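Local coordinates for NO-binding heme-dependent sensor protein (Shewanella oneidensis, PDB 4U9B) that probably senses nitric oxide through a bound heme, as a gas-sensor protein of the H-NOX family that also carries a zinc ion, at residues A129-F140 and C164-I175. Residues are numbered along the deposited sequence; the frame is centred on the assembly and turned at random. Where two conformers were deposited one is given.
Sequences ALRYSSPRRLCF and CMHTGADHCMLI. With ZN (zinc ion), chain D; HEM (protoporphyrin IX containing Fe), chain B.
Cys139, at the start of helix 139-152, meets Cys164 and Cys172 around a zinc ion, each SG 2.3 Å from the metal; His161 NE2 is the fourth ligand. Soft thiolate sulfurs suit zinc, and backbone N-H groups steady two of them: Met165 N donates to Cys172 SG and His166 N to Cys164 SG. Cys139 reaches the metal with its SG between the backbone N and the carbonyl carbon (chi1 58°), and His166 CD2 lies 3.4 Å from that sulfur.

Strands 129-133 and 172-175 run antiparallel, and the hydrogen-bonded pair Tyr132-Cys172 places ring and thiolate on the same face of the sheet. CG of Tyr132 is anti to the backbone N (chi1 172°), which carries the ring along past the zinc site: its CD1 atom comes 4.1 Å from Cys172 SG, which, like Met165 SD near CE1, stands oblique to the ring, and Cys139 CA sits over one face. At the far end Tyr132 OH donates to heme O2A (2.6 Å), which lies near the ring plane, and accepts from Leu138 N. Long, flat and polar-tipped, tyrosine runs from beside the zinc-bound cysteines to a heme propionate; a phenylalanine here would probably leave that propionate oxygen and Leu138 N without their shared partner.

On the other face, His171 CB sits over the rim of one face of the extended Arg131's guanidinium, whose plane is 18° from the His171 ring, while flexible Met173 curls its CE against Arg131 CB (3.7 Å).

Ser134 OG and Arg136 NE both donate to heme O1A, the arginine probably offsetting the propionate's charge. With Tyr132 between them, a shift at the zinc site could in principle be felt at the heme.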
# COMPACT_ATOMS: atom_id res chain seq x y z
N ALA A 129 -17.46 -3.52 -2.40
CA ALA A 129 -17.33 -3.23 -0.98
C ALA A 129 -16.11 -3.95 -0.43
O ALA A 129 -16.09 -5.17 -0.32
CB ALA A 129 -18.58 -3.66 -0.23
N LEU A 130 -15.09 -3.17 -0.07
CA LEU A 130 -13.82 -3.72 0.37
C LEU A 130 -13.60 -3.45 1.86
O LEU A 130 -13.41 -2.31 2.27
CB LEU A 130 -12.67 -3.13 -0.45
CG LEU A 130 -11.37 -3.93 -0.46
CD1 LEU A 130 -11.56 -5.31 -1.09
CD2 LEU A 130 -10.29 -3.17 -1.21
N ARG A 131 -13.63 -4.52 2.65
CA ARG A 131 -13.36 -4.41 4.08
C ARG A 131 -11.86 -4.49 4.32
O ARG A 131 -11.19 -5.36 3.76
CB ARG A 131 -14.07 -5.51 4.86
CG ARG A 131 -13.89 -5.42 6.37
CD ARG A 131 -14.33 -6.70 7.07
NE ARG A 131 -14.21 -6.60 8.53
CZ ARG A 131 -13.12 -6.92 9.22
NH1 ARG A 131 -12.03 -7.36 8.62
NH2 ARG A 131 -13.13 -6.79 10.54
N TYR A 132 -11.34 -3.58 5.13
CA TYR A 132 -9.93 -3.55 5.49
C TYR A 132 -9.76 -3.59 7.00
O TYR A 132 -10.44 -2.86 7.73
CB TYR A 132 -9.25 -2.31 4.92
CG TYR A 132 -7.84 -2.10 5.40
CD1 TYR A 132 -7.58 -1.40 6.58
CD2 TYR A 132 -6.76 -2.60 4.69
CE1 TYR A 132 -6.29 -1.22 7.03
CE2 TYR A 132 -5.46 -2.42 5.14
CZ TYR A 132 -5.23 -1.73 6.30
OH TYR A 132 -3.94 -1.54 6.76
N SER A 133 -8.86 -4.44 7.47
CA SER A 133 -8.49 -4.49 8.88
C SER A 133 -7.01 -4.83 9.01
O SER A 133 -6.52 -5.71 8.31
CB SER A 133 -9.33 -5.53 9.62
OG SER A 133 -9.20 -5.39 11.02
N SER A 134 -6.30 -4.12 9.88
CA SER A 134 -4.88 -4.38 10.10
C SER A 134 -4.33 -3.65 11.32
O SER A 134 -4.69 -2.50 11.56
CB SER A 134 -4.07 -3.98 8.86
OG SER A 134 -2.69 -4.11 9.10
N PRO A 135 -3.44 -4.30 12.09
CA PRO A 135 -2.76 -3.60 13.19
C PRO A 135 -1.93 -2.41 12.70
O PRO A 135 -1.67 -1.49 13.48
CB PRO A 135 -1.84 -4.68 13.77
CG PRO A 135 -2.44 -5.97 13.38
CD PRO A 135 -3.09 -5.73 12.05
N ARG A 136 -1.53 -2.44 11.43
CA ARG A 136 -0.72 -1.38 10.85
C ARG A 136 -1.53 -0.12 10.58
O ARG A 136 -0.97 0.96 10.45
CB ARG A 136 -0.07 -1.86 9.54
CG ARG A 136 1.29 -2.54 9.70
CD ARG A 136 1.18 -3.96 10.24
NE ARG A 136 0.46 -4.85 9.33
CZ ARG A 136 0.14 -6.11 9.61
NH1 ARG A 136 0.45 -6.63 10.78
NH2 ARG A 136 -0.52 -6.84 8.72
N ARG A 137 -2.85 -0.27 10.50
CA ARG A 137 -3.77 0.84 10.24
C ARG A 137 -3.35 1.63 9.01
O ARG A 137 -3.26 2.86 9.02
CB ARG A 137 -3.86 1.74 11.47
CG ARG A 137 -4.23 0.99 12.74
CD ARG A 137 -4.98 1.85 13.74
NE ARG A 137 -4.42 3.20 13.84
CZ ARG A 137 -5.06 4.24 14.37
NH1 ARG A 137 -6.30 4.10 14.84
NH2 ARG A 137 -4.47 5.42 14.41
N LEU A 138 -3.12 0.91 7.91
CA LEU A 138 -2.67 1.50 6.66
C LEU A 138 -3.77 1.54 5.60
O LEU A 138 -3.52 1.30 4.42
CB LEU A 138 -1.46 0.73 6.13
CG LEU A 138 -0.13 1.02 6.83
CD1 LEU A 138 0.90 -0.05 6.48
CD2 LEU A 138 0.39 2.39 6.43
N CYS A 139 -4.98 1.86 6.02
CA CYS A 139 -6.11 1.90 5.10
C CYS A 139 -5.91 2.95 4.00
O CYS A 139 -6.42 2.79 2.89
CB CYS A 139 -7.41 2.19 5.86
SG CYS A 139 -7.40 3.73 6.78
N PHE A 140 -5.17 4.01 4.31
CA PHE A 140 -4.93 5.05 3.31
C PHE A 140 -3.93 4.56 2.27
O PHE A 140 -3.96 4.99 1.12
CB PHE A 140 -4.46 6.35 3.96
CG PHE A 140 -5.58 7.25 4.39
CD1 PHE A 140 -6.31 6.98 5.53
CD2 PHE A 140 -5.90 8.37 3.64
CE1 PHE A 140 -7.35 7.81 5.92
CE2 PHE A 140 -6.93 9.21 4.03
CZ PHE A 140 -7.66 8.92 5.17
N CYS A 164 -13.98 3.88 9.23
CA CYS A 164 -12.53 3.92 9.31
C CYS A 164 -11.99 3.66 10.71
O CYS A 164 -12.53 4.16 11.70
CB CYS A 164 -12.01 5.28 8.82
SG CYS A 164 -10.22 5.37 8.69
N MET A 165 -10.92 2.88 10.78
CA MET A 165 -10.26 2.56 12.03
C MET A 165 -9.71 3.80 12.73
O MET A 165 -9.59 3.83 13.96
CB MET A 165 -9.12 1.57 11.78
CG MET A 165 -9.55 0.23 11.21
SD MET A 165 -8.17 -0.89 10.92
CE MET A 165 -7.76 -1.34 12.60
N HIS A 166 -9.35 4.81 11.95
CA HIS A 166 -8.74 6.01 12.51
C HIS A 166 -9.72 6.84 13.33
O HIS A 166 -9.32 7.79 14.00
CB HIS A 166 -8.15 6.87 11.40
CG HIS A 166 -6.97 6.25 10.71
ND1 HIS A 166 -5.78 5.99 11.36
CD2 HIS A 166 -6.80 5.84 9.44
CE1 HIS A 166 -4.93 5.44 10.52
NE2 HIS A 166 -5.52 5.34 9.34
N THR A 167 -11.00 6.47 13.29
CA THR A 167 -12.01 7.15 14.10
C THR A 167 -12.54 6.25 15.21
O THR A 167 -13.42 6.65 15.97
CB THR A 167 -13.20 7.64 13.24
OG1 THR A 167 -14.05 6.53 12.90
CG2 THR A 167 -12.71 8.32 11.98
N GLY A 168 -11.99 5.04 15.31
CA GLY A 168 -12.29 4.14 16.40
C GLY A 168 -12.90 2.81 15.99
O GLY A 168 -12.98 1.89 16.80
N ALA A 169 -13.32 2.70 14.73
CA ALA A 169 -13.91 1.46 14.23
C ALA A 169 -12.87 0.34 14.24
O ALA A 169 -11.67 0.61 14.28
CB ALA A 169 -14.47 1.66 12.84
N ASP A 170 -13.32 -0.91 14.20
CA ASP A 170 -12.39 -2.04 14.21
C ASP A 170 -12.05 -2.48 12.78
O ASP A 170 -11.38 -3.49 12.57
CB ASP A 170 -12.95 -3.22 15.01
CG ASP A 170 -14.24 -3.78 14.43
OD1 ASP A 170 -14.62 -3.42 13.29
OD2 ASP A 170 -14.87 -4.61 15.12
N HIS A 171 -12.51 -1.70 11.81
CA HIS A 171 -12.26 -1.99 10.40
C HIS A 171 -12.56 -0.76 9.57
O HIS A 171 -13.20 0.19 10.05
CB HIS A 171 -13.12 -3.16 9.92
CG HIS A 171 -14.58 -2.83 9.81
ND1 HIS A 171 -15.43 -2.86 10.90
CD2 HIS A 171 -15.33 -2.44 8.76
CE1 HIS A 171 -16.64 -2.52 10.51
NE2 HIS A 171 -16.61 -2.26 9.22
N CYS A 172 -12.10 -0.77 8.32
CA CYS A 172 -12.48 0.24 7.34
C CYS A 172 -13.34 -0.40 6.27
O CYS A 172 -13.21 -1.58 5.98
CB CYS A 172 -11.25 0.88 6.69
SG CYS A 172 -10.06 1.56 7.85
N MET A 173 -14.22 0.41 5.70
CA MET A 173 -15.05 -0.01 4.58
C MET A 173 -14.82 0.95 3.42
O MET A 173 -15.17 2.13 3.49
CB MET A 173 -16.52 -0.03 4.97
CG MET A 173 -17.44 -0.61 3.91
SD MET A 173 -16.96 -2.28 3.38
CE MET A 173 -16.96 -3.13 4.96
N LEU A 174 -14.21 0.43 2.36
CA LEU A 174 -13.94 1.21 1.16
C LEU A 174 -14.88 0.77 0.05
O LEU A 174 -14.78 -0.35 -0.46
CB LEU A 174 -12.48 1.04 0.72
CG LEU A 174 -11.43 1.81 1.53
CD1 LEU A 174 -11.33 1.29 2.95
CD2 LEU A 174 -10.07 1.74 0.85
N ILE A 175 -15.82 1.65 -0.30
CA ILE A 175 -16.74 1.38 -1.39
C ILE A 175 -16.16 1.95 -2.67
O ILE A 175 -15.95 3.16 -2.79
CB ILE A 175 -18.13 1.99 -1.13
CG1 ILE A 175 -18.68 1.52 0.22
CG2 ILE A 175 -19.10 1.64 -2.26
CD1 ILE A 175 -18.75 0.01 0.39
ZN ZN D . -9.68 3.75 7.22
CHA HEM B . 1.23 -5.04 2.04
CHB HEM B . -3.09 -3.75 0.27
CHC HEM B . -1.80 -5.30 -4.11
CHD HEM B . 1.94 -7.62 -2.07
C1A HEM B . 0.03 -4.39 1.88
C2A HEM B . -0.49 -3.32 2.70
C3A HEM B . -1.68 -2.97 2.21
C4A HEM B . -1.96 -3.80 1.06
CMA HEM B . -2.62 -1.87 2.74
CAA HEM B . 0.21 -2.69 3.93
CBA HEM B . 0.24 -3.67 5.11
CGA HEM B . -1.01 -3.61 5.97
O1A HEM B . -1.06 -4.36 6.98
O2A HEM B . -1.94 -2.82 5.67
C1B HEM B . -3.11 -4.00 -1.08
C2B HEM B . -4.14 -3.58 -2.00
C3B HEM B . -3.79 -4.02 -3.23
C4B HEM B . -2.52 -4.71 -3.10
CMB HEM B . -5.39 -2.80 -1.55
CAB HEM B . -4.50 -3.86 -4.59
CBB HEM B . -5.42 -2.92 -4.84
C1C HEM B . -0.67 -6.08 -3.95
C2C HEM B . 0.04 -6.76 -5.00
C3C HEM B . 1.08 -7.42 -4.47
C4C HEM B . 1.06 -7.16 -3.03
CMC HEM B . -0.36 -6.72 -6.49
CAC HEM B . 2.08 -8.26 -5.30
CBC HEM B . 2.95 -9.11 -4.76
C1D HEM B . 2.15 -7.06 -0.83
C2D HEM B . 3.33 -7.28 -0.03
C3D HEM B . 3.11 -6.48 1.25
C4D HEM B . 1.82 -5.85 1.10
CMD HEM B . 4.57 -8.13 -0.40
CAD HEM B . 4.07 -6.34 2.44
CBD HEM B . 3.79 -7.44 3.47
CGD HEM B . 4.73 -7.28 4.63
O1D HEM B . 5.27 -6.15 4.79
O2D HEM B . 4.95 -8.26 5.39
NA HEM B . -0.89 -4.66 0.88
NB HEM B . -2.14 -4.68 -1.77
NC HEM B . -0.02 -6.35 -2.76
ND HEM B . 1.28 -6.22 -0.13
FE HEM B . -0.54 -5.65 -0.88
O HOH W 1 -3.66 4.75 6.85